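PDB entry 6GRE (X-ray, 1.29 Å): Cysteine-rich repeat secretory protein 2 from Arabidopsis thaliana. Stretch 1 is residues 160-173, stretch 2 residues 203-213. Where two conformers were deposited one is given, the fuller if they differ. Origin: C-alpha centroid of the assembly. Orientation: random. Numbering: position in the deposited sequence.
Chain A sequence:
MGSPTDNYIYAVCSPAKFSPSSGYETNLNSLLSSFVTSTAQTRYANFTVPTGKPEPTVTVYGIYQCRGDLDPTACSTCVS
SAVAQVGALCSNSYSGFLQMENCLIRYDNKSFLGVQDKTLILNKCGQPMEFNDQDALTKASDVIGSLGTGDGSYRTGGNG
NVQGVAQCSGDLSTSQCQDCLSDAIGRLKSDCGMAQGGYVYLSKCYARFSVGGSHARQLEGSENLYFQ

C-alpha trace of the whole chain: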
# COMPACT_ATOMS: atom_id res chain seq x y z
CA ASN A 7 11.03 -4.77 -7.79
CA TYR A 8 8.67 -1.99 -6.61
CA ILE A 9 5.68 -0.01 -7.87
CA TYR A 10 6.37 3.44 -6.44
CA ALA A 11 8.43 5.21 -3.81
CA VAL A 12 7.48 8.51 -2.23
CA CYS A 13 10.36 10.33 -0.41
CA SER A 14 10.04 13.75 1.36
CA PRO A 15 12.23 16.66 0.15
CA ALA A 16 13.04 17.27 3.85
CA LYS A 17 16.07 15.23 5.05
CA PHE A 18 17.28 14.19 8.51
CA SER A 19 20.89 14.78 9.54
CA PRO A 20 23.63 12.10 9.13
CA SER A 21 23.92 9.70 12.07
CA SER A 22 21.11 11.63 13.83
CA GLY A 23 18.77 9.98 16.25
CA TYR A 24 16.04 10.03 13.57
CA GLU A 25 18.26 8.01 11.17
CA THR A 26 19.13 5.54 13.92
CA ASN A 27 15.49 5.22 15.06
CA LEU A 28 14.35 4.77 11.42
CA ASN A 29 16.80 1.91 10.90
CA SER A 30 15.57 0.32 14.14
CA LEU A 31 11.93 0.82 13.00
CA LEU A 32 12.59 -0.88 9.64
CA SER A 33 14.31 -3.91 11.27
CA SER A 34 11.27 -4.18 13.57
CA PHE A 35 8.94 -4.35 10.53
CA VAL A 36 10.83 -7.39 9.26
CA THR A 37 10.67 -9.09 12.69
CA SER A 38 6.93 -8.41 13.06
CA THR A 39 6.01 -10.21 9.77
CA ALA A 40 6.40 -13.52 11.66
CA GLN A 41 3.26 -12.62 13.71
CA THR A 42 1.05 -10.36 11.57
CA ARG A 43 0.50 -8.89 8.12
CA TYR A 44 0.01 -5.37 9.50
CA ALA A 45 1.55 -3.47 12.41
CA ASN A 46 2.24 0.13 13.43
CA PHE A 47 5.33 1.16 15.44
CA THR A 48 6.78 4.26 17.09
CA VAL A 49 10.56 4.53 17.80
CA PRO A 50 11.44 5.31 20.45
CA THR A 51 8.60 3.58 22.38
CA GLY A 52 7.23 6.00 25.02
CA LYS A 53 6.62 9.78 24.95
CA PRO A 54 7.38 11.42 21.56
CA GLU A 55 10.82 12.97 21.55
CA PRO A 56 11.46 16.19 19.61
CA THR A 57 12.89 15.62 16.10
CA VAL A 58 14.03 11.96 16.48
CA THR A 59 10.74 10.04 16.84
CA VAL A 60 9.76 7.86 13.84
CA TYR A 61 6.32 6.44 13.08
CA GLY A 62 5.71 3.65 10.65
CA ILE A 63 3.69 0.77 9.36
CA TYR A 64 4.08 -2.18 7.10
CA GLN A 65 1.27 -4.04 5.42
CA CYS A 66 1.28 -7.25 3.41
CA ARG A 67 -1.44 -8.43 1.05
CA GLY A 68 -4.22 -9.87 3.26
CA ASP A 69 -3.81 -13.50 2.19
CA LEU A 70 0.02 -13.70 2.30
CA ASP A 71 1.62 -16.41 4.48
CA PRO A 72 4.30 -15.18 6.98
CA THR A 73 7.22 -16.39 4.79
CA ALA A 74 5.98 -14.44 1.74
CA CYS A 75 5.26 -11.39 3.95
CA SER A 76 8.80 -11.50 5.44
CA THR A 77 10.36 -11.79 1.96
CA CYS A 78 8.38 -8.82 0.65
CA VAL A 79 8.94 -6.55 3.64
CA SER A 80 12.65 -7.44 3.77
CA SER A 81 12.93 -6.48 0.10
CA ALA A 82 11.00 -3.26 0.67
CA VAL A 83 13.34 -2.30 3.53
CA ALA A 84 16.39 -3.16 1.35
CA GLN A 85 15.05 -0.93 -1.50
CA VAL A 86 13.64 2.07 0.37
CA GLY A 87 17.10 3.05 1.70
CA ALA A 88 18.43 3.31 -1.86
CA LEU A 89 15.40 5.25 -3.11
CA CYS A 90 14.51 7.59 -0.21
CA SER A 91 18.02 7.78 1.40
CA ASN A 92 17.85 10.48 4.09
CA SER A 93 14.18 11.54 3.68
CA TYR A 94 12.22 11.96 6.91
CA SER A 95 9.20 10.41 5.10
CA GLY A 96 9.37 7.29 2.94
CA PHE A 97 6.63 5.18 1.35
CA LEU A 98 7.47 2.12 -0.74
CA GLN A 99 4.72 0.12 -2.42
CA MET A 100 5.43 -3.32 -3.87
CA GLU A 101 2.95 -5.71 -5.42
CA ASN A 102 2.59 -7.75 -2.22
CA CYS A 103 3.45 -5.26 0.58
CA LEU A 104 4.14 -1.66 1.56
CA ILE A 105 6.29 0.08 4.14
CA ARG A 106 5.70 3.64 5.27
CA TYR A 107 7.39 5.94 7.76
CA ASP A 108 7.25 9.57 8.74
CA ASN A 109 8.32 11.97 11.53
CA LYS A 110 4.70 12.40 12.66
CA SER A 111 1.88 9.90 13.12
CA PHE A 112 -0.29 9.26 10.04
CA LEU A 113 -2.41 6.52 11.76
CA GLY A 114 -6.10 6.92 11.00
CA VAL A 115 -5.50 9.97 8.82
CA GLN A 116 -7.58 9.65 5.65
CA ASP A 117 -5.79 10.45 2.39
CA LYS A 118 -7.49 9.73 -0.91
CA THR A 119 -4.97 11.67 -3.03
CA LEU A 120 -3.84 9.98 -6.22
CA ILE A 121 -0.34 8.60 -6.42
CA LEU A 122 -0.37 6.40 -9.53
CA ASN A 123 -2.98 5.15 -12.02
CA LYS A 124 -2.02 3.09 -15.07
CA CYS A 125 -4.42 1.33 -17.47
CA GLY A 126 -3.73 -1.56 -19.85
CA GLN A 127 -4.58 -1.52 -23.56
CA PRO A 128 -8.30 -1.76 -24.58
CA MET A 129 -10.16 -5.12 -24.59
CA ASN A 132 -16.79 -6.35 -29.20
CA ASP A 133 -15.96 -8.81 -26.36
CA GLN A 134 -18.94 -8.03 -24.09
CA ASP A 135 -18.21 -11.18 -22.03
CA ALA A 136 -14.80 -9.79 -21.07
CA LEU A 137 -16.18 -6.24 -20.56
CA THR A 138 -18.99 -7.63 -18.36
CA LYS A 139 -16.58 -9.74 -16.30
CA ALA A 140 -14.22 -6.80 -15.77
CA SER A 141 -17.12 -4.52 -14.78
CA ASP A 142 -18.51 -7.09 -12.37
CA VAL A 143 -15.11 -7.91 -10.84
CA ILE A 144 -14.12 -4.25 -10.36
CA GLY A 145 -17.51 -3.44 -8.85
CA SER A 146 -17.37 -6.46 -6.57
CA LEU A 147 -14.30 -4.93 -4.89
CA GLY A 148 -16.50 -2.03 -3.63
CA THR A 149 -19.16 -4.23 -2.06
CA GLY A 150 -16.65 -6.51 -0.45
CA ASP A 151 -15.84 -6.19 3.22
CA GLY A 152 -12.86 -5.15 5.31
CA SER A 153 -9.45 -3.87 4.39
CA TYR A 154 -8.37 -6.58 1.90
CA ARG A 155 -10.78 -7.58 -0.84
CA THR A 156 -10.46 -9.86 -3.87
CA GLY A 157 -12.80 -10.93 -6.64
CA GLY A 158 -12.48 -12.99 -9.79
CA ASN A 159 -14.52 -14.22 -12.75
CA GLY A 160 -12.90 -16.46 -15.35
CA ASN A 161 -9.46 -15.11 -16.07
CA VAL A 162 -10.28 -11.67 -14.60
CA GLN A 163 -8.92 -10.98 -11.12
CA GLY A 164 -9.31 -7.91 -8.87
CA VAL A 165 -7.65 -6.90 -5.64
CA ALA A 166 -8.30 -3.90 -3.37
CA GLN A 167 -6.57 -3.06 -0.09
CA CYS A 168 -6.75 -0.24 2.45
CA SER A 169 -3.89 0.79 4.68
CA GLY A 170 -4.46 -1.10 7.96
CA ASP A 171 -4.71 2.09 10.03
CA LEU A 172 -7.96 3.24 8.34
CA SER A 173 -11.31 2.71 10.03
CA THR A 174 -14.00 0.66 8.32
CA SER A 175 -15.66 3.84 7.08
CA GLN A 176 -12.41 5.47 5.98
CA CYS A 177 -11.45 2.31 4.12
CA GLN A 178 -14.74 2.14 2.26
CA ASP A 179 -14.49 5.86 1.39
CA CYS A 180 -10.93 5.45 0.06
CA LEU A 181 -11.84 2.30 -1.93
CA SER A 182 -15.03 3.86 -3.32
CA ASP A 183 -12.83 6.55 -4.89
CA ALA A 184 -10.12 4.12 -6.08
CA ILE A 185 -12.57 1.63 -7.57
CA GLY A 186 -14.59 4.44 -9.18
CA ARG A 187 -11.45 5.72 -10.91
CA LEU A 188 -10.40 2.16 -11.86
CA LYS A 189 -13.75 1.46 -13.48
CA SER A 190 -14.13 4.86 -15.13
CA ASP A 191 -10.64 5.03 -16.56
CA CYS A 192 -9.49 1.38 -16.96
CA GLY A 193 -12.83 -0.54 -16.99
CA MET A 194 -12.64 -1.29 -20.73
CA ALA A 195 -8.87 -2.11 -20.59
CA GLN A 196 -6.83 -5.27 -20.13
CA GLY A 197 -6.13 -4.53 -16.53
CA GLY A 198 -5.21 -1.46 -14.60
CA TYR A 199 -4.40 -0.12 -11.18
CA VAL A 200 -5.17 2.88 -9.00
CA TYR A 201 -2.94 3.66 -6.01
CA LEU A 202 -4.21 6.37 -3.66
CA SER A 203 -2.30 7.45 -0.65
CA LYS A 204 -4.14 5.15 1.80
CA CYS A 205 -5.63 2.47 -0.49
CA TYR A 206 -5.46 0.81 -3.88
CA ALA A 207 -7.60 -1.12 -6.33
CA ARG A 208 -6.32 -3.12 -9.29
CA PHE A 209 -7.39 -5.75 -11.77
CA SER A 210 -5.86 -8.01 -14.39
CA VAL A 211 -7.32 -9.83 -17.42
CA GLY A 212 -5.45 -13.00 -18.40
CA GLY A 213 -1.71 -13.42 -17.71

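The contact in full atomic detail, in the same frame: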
# COMPACT_ATOMS: atom_id res chain seq x y z
N GLY A 160 -13.69 -16.02 -14.22
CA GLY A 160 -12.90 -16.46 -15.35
C GLY A 160 -11.44 -16.17 -15.13
O GLY A 160 -10.88 -16.49 -14.11
N ASN A 161 -10.84 -15.47 -16.11
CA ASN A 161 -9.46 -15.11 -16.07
C ASN A 161 -9.27 -13.67 -15.58
O ASN A 161 -8.19 -13.14 -15.68
CB ASN A 161 -8.84 -15.29 -17.46
CG ASN A 161 -9.38 -14.34 -18.51
OD1 ASN A 161 -10.36 -13.62 -18.32
ND2 ASN A 161 -8.75 -14.35 -19.68
N VAL A 162 -10.34 -13.05 -15.07
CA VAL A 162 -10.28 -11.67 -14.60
C VAL A 162 -10.15 -11.71 -13.09
O VAL A 162 -10.93 -12.39 -12.39
CB VAL A 162 -11.52 -10.87 -14.99
CG1 VAL A 162 -11.45 -9.42 -14.50
CG2 VAL A 162 -11.76 -10.93 -16.49
N GLN A 163 -9.18 -10.97 -12.56
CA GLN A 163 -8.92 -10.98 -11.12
C GLN A 163 -8.85 -9.52 -10.65
O GLN A 163 -8.16 -8.74 -11.29
CB GLN A 163 -7.62 -11.71 -10.80
CG GLN A 163 -7.72 -13.23 -10.98
CD GLN A 163 -6.35 -13.86 -11.07
OE1 GLN A 163 -5.56 -13.81 -10.13
NE2 GLN A 163 -6.04 -14.41 -12.23
N GLY A 164 -9.42 -9.22 -9.49
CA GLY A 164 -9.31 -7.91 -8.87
C GLY A 164 -8.86 -8.02 -7.44
O GLY A 164 -9.15 -9.01 -6.75
N VAL A 165 -8.13 -7.01 -7.00
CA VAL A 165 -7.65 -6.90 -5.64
C VAL A 165 -7.83 -5.46 -5.20
O VAL A 165 -7.49 -4.51 -5.93
CB VAL A 165 -6.17 -7.32 -5.51
CG1 VAL A 165 -5.64 -7.19 -4.08
CG2 VAL A 165 -5.93 -8.72 -6.04
N ALA A 166 -8.25 -5.28 -3.96
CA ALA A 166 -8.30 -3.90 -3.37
C ALA A 166 -7.82 -3.99 -1.94
O ALA A 166 -8.09 -4.97 -1.24
CB ALA A 166 -9.66 -3.31 -3.41
N GLN A 167 -7.07 -3.01 -1.48
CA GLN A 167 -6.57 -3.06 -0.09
C GLN A 167 -6.50 -1.63 0.44
O GLN A 167 -6.08 -0.70 -0.29
CB GLN A 167 -5.19 -3.71 0.08
CG GLN A 167 -4.82 -4.00 1.55
CD GLN A 167 -3.77 -5.07 1.90
OE1 GLN A 167 -3.83 -5.85 2.91
NE2 GLN A 167 -2.72 -5.06 1.12
N CYS A 168 -6.93 -1.46 1.68
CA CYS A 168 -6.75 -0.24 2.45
C CYS A 168 -5.59 -0.37 3.41
O CYS A 168 -5.39 -1.42 3.99
CB CYS A 168 -7.93 -0.01 3.37
SG CYS A 168 -9.37 0.40 2.38
N SER A 169 -4.85 0.72 3.62
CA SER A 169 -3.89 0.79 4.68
C SER A 169 -4.59 0.38 5.99
O SER A 169 -5.68 0.85 6.28
CB SER A 169 -3.35 2.18 4.71
OG SER A 169 -2.22 2.30 5.57
N GLY A 170 -3.89 -0.42 6.79
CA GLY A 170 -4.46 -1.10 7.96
C GLY A 170 -4.85 -0.16 9.06
O GLY A 170 -5.56 -0.58 9.97
N ASP A 171 -4.41 1.11 9.00
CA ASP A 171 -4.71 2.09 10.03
C ASP A 171 -6.06 2.77 9.81
O ASP A 171 -6.54 3.47 10.72
CB ASP A 171 -3.64 3.17 10.10
CG ASP A 171 -3.55 3.94 8.81
OD1 ASP A 171 -3.21 3.28 7.77
OD2 ASP A 171 -3.88 5.14 8.80
N LEU A 172 -6.69 2.60 8.64
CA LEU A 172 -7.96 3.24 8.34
C LEU A 172 -9.08 2.51 9.07
O LEU A 172 -9.05 1.29 9.18
CB LEU A 172 -8.28 3.22 6.84
CG LEU A 172 -7.37 4.04 5.93
CD1 LEU A 172 -7.99 4.15 4.55
CD2 LEU A 172 -7.10 5.40 6.51
N SER A 173 -10.08 3.29 9.48
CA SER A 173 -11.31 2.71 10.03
C SER A 173 -12.09 2.02 8.91
O SER A 173 -11.84 2.21 7.73
CB SER A 173 -12.16 3.74 10.67
OG SER A 173 -12.72 4.60 9.69
N SER A 203 -3.21 7.43 -1.74
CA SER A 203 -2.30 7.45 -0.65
C SER A 203 -2.56 6.32 0.37
O SER A 203 -1.63 5.68 0.85
CB SER A 203 -2.32 8.80 0.02
OG SER A 203 -1.39 8.83 1.07
N LYS A 204 -3.84 6.09 0.74
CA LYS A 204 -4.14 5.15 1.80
C LYS A 204 -4.90 3.91 1.29
O LYS A 204 -5.35 3.15 2.12
CB LYS A 204 -4.92 5.85 2.92
CG LYS A 204 -4.04 6.65 3.89
CD LYS A 204 -3.27 5.77 4.85
CE LYS A 204 -2.35 6.51 5.81
NZ LYS A 204 -3.12 7.05 6.96
N CYS A 205 -5.00 3.70 -0.01
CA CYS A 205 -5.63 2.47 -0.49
C CYS A 205 -5.31 2.28 -1.96
O CYS A 205 -4.83 3.19 -2.65
CB CYS A 205 -7.14 2.46 -0.28
SG CYS A 205 -8.05 3.64 -1.29
N TYR A 206 -5.62 1.08 -2.47
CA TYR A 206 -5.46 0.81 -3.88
C TYR A 206 -6.52 -0.17 -4.38
O TYR A 206 -7.08 -0.93 -3.60
CB TYR A 206 -4.06 0.29 -4.25
CG TYR A 206 -3.71 -1.10 -3.78
CD1 TYR A 206 -4.19 -2.20 -4.46
CD2 TYR A 206 -2.84 -1.33 -2.72
CE1 TYR A 206 -3.85 -3.49 -4.09
CE2 TYR A 206 -2.47 -2.61 -2.36
CZ TYR A 206 -2.97 -3.69 -3.06
OH TYR A 206 -2.65 -4.96 -2.67
N ALA A 207 -6.75 -0.14 -5.69
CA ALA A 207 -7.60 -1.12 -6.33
C ALA A 207 -6.95 -1.46 -7.67
O ALA A 207 -6.47 -0.55 -8.36
CB ALA A 207 -8.99 -0.60 -6.52
N ARG A 208 -6.94 -2.74 -8.05
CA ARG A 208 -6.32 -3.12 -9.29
C ARG A 208 -7.00 -4.36 -9.86
O ARG A 208 -7.66 -5.13 -9.12
CB ARG A 208 -4.82 -3.38 -9.08
CG ARG A 208 -4.47 -4.48 -8.10
CD ARG A 208 -2.96 -4.52 -7.81
NE ARG A 208 -2.61 -5.65 -6.96
CZ ARG A 208 -1.64 -5.66 -6.04
NH1 ARG A 208 -0.92 -4.58 -5.77
NH2 ARG A 208 -1.39 -6.79 -5.39
N PHE A 209 -6.86 -4.56 -11.15
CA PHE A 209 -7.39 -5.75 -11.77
C PHE A 209 -6.49 -6.17 -12.93
O PHE A 209 -5.74 -5.38 -13.50
CB PHE A 209 -8.85 -5.63 -12.20
CG PHE A 209 -9.08 -4.95 -13.53
CD1 PHE A 209 -8.91 -3.59 -13.64
CD2 PHE A 209 -9.56 -5.64 -14.63
CE1 PHE A 209 -9.11 -2.96 -14.85
CE2 PHE A 209 -9.81 -5.01 -15.83
CZ PHE A 209 -9.60 -3.65 -15.94
N SER A 210 -6.62 -7.45 -13.28
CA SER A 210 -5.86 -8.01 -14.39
C SER A 210 -6.79 -8.90 -15.21
O SER A 210 -7.72 -9.46 -14.68
CB SER A 210 -4.66 -8.78 -13.89
OG SER A 210 -5.06 -9.80 -12.98
N VAL A 211 -6.55 -8.97 -16.52
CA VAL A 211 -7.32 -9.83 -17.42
C VAL A 211 -6.31 -10.74 -18.09
O VAL A 211 -5.45 -10.26 -18.82
CB VAL A 211 -8.11 -9.04 -18.47
CG1 VAL A 211 -8.89 -9.97 -19.39
CG2 VAL A 211 -9.02 -7.98 -17.86
N GLY A 212 -6.43 -12.05 -17.88
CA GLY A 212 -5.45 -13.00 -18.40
C GLY A 212 -4.13 -12.91 -17.66
O GLY A 212 -4.06 -12.35 -16.55
N GLY A 213 -3.08 -13.45 -18.27
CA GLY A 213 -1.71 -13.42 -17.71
C GLY A 213 -1.04 -14.78 -17.78
O GLY A 213 -0.47 -15.25 -16.79
O HOH W 1 -5.86 -12.11 -14.40

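Strands 162-168 and 205-211 run antiparallel, their N-to-C directions 167° apart and their axes 4.7 Å apart at closest approach, and together the two stretches bury 842 Å². Lys204, Tyr206 and Val165 contribute the largest areas, 102, 78 and 72 Å², and mark out the logic of the contact.

Lys204 lies just before its strand. Its CA-to-CB bond points sideways, and the chain (chi1 m, chi2 m, chi3 t, chi4 p) carries NZ to 2.8 Å from Asp171 OD2, a hydrogen-bonded salt bridge that pairs opposite charges in a buried site. The aspartate belongs to a type I turn from Ser169 to Leu172, in which Leu172 N donates to Ser169 O at 3.1 Å; Ser169 OG donates to Asp171 OD1 at 2.6 Å, so both carboxylate oxygens have partners. The aliphatic part of the lysine is used as well: Lys204 CD lies 3.6 Å from Ser169 CB, and Lys204 CB is 3.9 Å from Leu172 CD1. The backbone completes the anchor, Ser169 N donating to Lys204 O at 2.9 Å with an angle of 170°.

Tyr206 takes chi1 of 70° and chi2 of 78°, which brings the end of its side chain nearer the other strand. Gln167 CB sits over one ring face, 4.2 Å from the centroid and 27° off the normal, a CH-pi contact. Val165 CG1 approaches Tyr206 CE1 at 4.1 Å, while Val165 CB lies 4.2 Å from Arg208 NE. The branched valine thus packs against the tyrosine and the arginine, which also lie against each other, on the face that also carries Gln163 and Ser210.

Beneath these side chains the backbone ladder is regular. Tyr206 N to Gln167 O (2.9 Å) and Gln167 N to Tyr206 O (3.0 Å) form one reciprocal pair; Arg208 N to Val165 O (2.8 Å) and Val165 N to Arg208 O (2.9 Å) form the next. Gln163 and Ser210 repeat the pattern, and Gly212 N reaches Asn161 O at 3.0 Å. There a water donates to Asn161 O (2.9 Å) and Gly212 O (2.8 Å) and accepts from Ser210 OG (2.8 Å).

The other face is apolar and compact. Ala166 CB and Ala207 CB meet at 4.2 Å, and Val162 CG1 lies at the edge of the Phe209 ring, 4.2 Å from CD2. Gly164 pairs with Phe209 at a CA-CA distance of 4.1 Å, as Ala166 does with Ala207, the short spacing of non-hydrogen-bonded pairs; Gly164 CA also makes a CA-H...O contact with Arg208 O at 3.2 Å.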